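Local coordinates for fluorescence recovery protein (Synechocystis sp., PDB 4JDX) that destabilizes the red form of the orange carotenoid protein and accelerates its return to the orange form, increasing fluorescence recovery after photoprotective quenching, at residues Q32-G37 with G71-R76. Sequence-based numbering, arbitrary orientation.
Sequences QRELDG and GKYDDR
Glu-34 touches both Lys-72 and Tyr-73, and it carries the whole contact from the side of helix residues 32-37. Glu-34 points toward the loop 71-76. Its CG lies anti to the backbone N (chi1 -169°) and the chain is extended beyond it, which carries the carboxylate well off the helix surface. The two oxygens have separate partners. Glu-34 OE1 accepts a hydrogen bond from Tyr-73 OH at 2.8 Å. Glu-34 OE1 lies at the edge of the Tyr-73 ring, near its plane, and 3.4 Å from Tyr-73 CE2. The carboxylate stands steeply to that ring, with 76° between the planes. Tyr-73 OH also comes within 3.7 Å of Glu-34 CB, so the tyrosine end lies alongside the acid chain. Glu-34 OE2 forms a salt bridge with Lys-72 NZ at 2.8 Å. The lysine arrives from the opposite direction and bends at chi3 (-88°), which brings its ammonium round to OE2. Both donors reach their oxygens from the same side of the carboxylate, tilted out of its plane. This buried acid is thus held at both oxygens, and the lysine probably favours its charged form. Lys-72 NZ makes its strongest pairing with Glu-90 and also bridges to Glu-68, so the ammonium sits among three carboxylates. In the loop, Tyr-73 is the centre of an inverse gamma turn. Asp-74 then forms an Asx turn, its OD1 accepting from Arg-76 N at 3.1 Å, and Arg-76 grips the same carboxylate side-on through NE and NH2 in a salt bridge. The contact ties the middle of helix 17-47 to the loop that follows helix 53-70 and leads to helix 80-89. Leu-92, beyond helix 80-89, touches Glu-34, Lys-72 and Tyr-73, Ala-30 of helix 17-47 lies against the tyrosine, and Leu-35 packs on Ile-52 of the second subunit.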
# COMPACT_ATOMS: atom_id res chain seq x y z
N GLN A 32 -12.19 -7.33 -13.95
CA GLN A 32 -12.52 -8.20 -12.83
C GLN A 32 -11.47 -9.29 -12.67
O GLN A 32 -11.13 -9.67 -11.55
CB GLN A 32 -13.91 -8.82 -13.03
CG GLN A 32 -15.04 -7.81 -12.93
CD GLN A 32 -15.17 -7.21 -11.54
OE1 GLN A 32 -14.88 -7.87 -10.55
NE2 GLN A 32 -15.61 -5.96 -11.46
N ARG A 33 -10.95 -9.79 -13.79
CA ARG A 33 -9.92 -10.82 -13.75
C ARG A 33 -8.65 -10.27 -13.12
O ARG A 33 -7.93 -10.99 -12.42
CB ARG A 33 -9.61 -11.33 -15.16
CG ARG A 33 -10.74 -12.10 -15.82
CD ARG A 33 -10.20 -12.95 -16.95
NE ARG A 33 -11.22 -13.78 -17.58
CZ ARG A 33 -11.62 -13.67 -18.84
NH1 ARG A 33 -11.11 -12.76 -19.66
NH2 ARG A 33 -12.55 -14.49 -19.30
N GLU A 34 -8.37 -9.00 -13.37
CA GLU A 34 -7.16 -8.38 -12.84
C GLU A 34 -7.28 -8.14 -11.34
O GLU A 34 -6.30 -8.23 -10.61
CB GLU A 34 -6.87 -7.06 -13.56
CG GLU A 34 -5.50 -6.50 -13.24
CD GLU A 34 -5.10 -5.36 -14.15
OE1 GLU A 34 -5.99 -4.70 -14.73
OE2 GLU A 34 -3.88 -5.12 -14.30
N LEU A 35 -8.50 -7.84 -10.88
CA LEU A 35 -8.75 -7.69 -9.46
C LEU A 35 -8.51 -9.01 -8.74
O LEU A 35 -7.87 -9.04 -7.69
CB LEU A 35 -10.20 -7.25 -9.21
CG LEU A 35 -10.61 -5.88 -9.77
CD1 LEU A 35 -12.07 -5.59 -9.40
CD2 LEU A 35 -9.69 -4.77 -9.27
N ASP A 36 -9.02 -10.09 -9.31
CA ASP A 36 -8.87 -11.41 -8.71
C ASP A 36 -7.40 -11.79 -8.59
O ASP A 36 -6.96 -12.29 -7.55
CB ASP A 36 -9.62 -12.46 -9.54
CG ASP A 36 -11.12 -12.35 -9.38
OD1 ASP A 36 -11.58 -11.81 -8.34
OD2 ASP A 36 -11.86 -12.82 -10.27
N GLY A 37 -6.63 -11.54 -9.65
CA GLY A 37 -5.21 -11.85 -9.64
C GLY A 37 -4.48 -10.98 -8.63
O GLY A 37 -3.69 -11.48 -7.84
N GLY A 71 -5.78 3.68 -15.13
CA GLY A 71 -5.72 4.22 -16.48
C GLY A 71 -5.46 3.19 -17.56
O GLY A 71 -5.18 3.55 -18.71
N LYS A 72 -5.56 1.91 -17.21
CA LYS A 72 -5.23 0.84 -18.15
C LYS A 72 -6.33 0.59 -19.18
O LYS A 72 -6.05 0.28 -20.34
CB LYS A 72 -4.94 -0.47 -17.40
CG LYS A 72 -4.80 -1.67 -18.32
CD LYS A 72 -4.59 -2.96 -17.55
CE LYS A 72 -3.12 -3.20 -17.27
NZ LYS A 72 -2.88 -4.60 -16.83
N TYR A 73 -7.58 0.72 -18.76
CA TYR A 73 -8.71 0.38 -19.62
C TYR A 73 -9.23 1.59 -20.39
O TYR A 73 -10.35 2.04 -20.19
CB TYR A 73 -9.82 -0.27 -18.79
CG TYR A 73 -9.36 -1.58 -18.18
CD1 TYR A 73 -9.47 -2.77 -18.88
CD2 TYR A 73 -8.79 -1.62 -16.92
CE1 TYR A 73 -9.04 -3.96 -18.34
CE2 TYR A 73 -8.35 -2.81 -16.37
CZ TYR A 73 -8.48 -3.98 -17.09
OH TYR A 73 -8.05 -5.17 -16.55
N ASP A 74 -8.38 2.09 -21.29
CA ASP A 74 -8.70 3.25 -22.10
C ASP A 74 -9.37 2.82 -23.40
O ASP A 74 -8.78 2.10 -24.20
CB ASP A 74 -7.41 4.03 -22.40
CG ASP A 74 -7.68 5.38 -23.02
OD1 ASP A 74 -8.84 5.67 -23.37
OD2 ASP A 74 -6.71 6.15 -23.17
N ASP A 75 -10.61 3.26 -23.61
CA ASP A 75 -11.40 2.81 -24.75
C ASP A 75 -11.27 3.73 -25.96
O ASP A 75 -11.95 3.54 -26.97
CB ASP A 75 -12.88 2.70 -24.34
CG ASP A 75 -13.52 4.06 -24.14
OD1 ASP A 75 -14.75 4.17 -24.32
OD2 ASP A 75 -12.80 5.02 -23.80
N ARG A 76 -10.39 4.72 -25.86
CA ARG A 76 -10.23 5.69 -26.93
C ARG A 76 -9.64 5.06 -28.19
O ARG A 76 -8.83 4.14 -28.12
CB ARG A 76 -9.37 6.87 -26.47
CG ARG A 76 -10.12 7.83 -25.57
CD ARG A 76 -9.24 8.96 -25.05
NE ARG A 76 -8.18 8.46 -24.17
CZ ARG A 76 -7.31 9.24 -23.54
NH1 ARG A 76 -7.36 10.55 -23.68
NH2 ARG A 76 -6.38 8.70 -22.76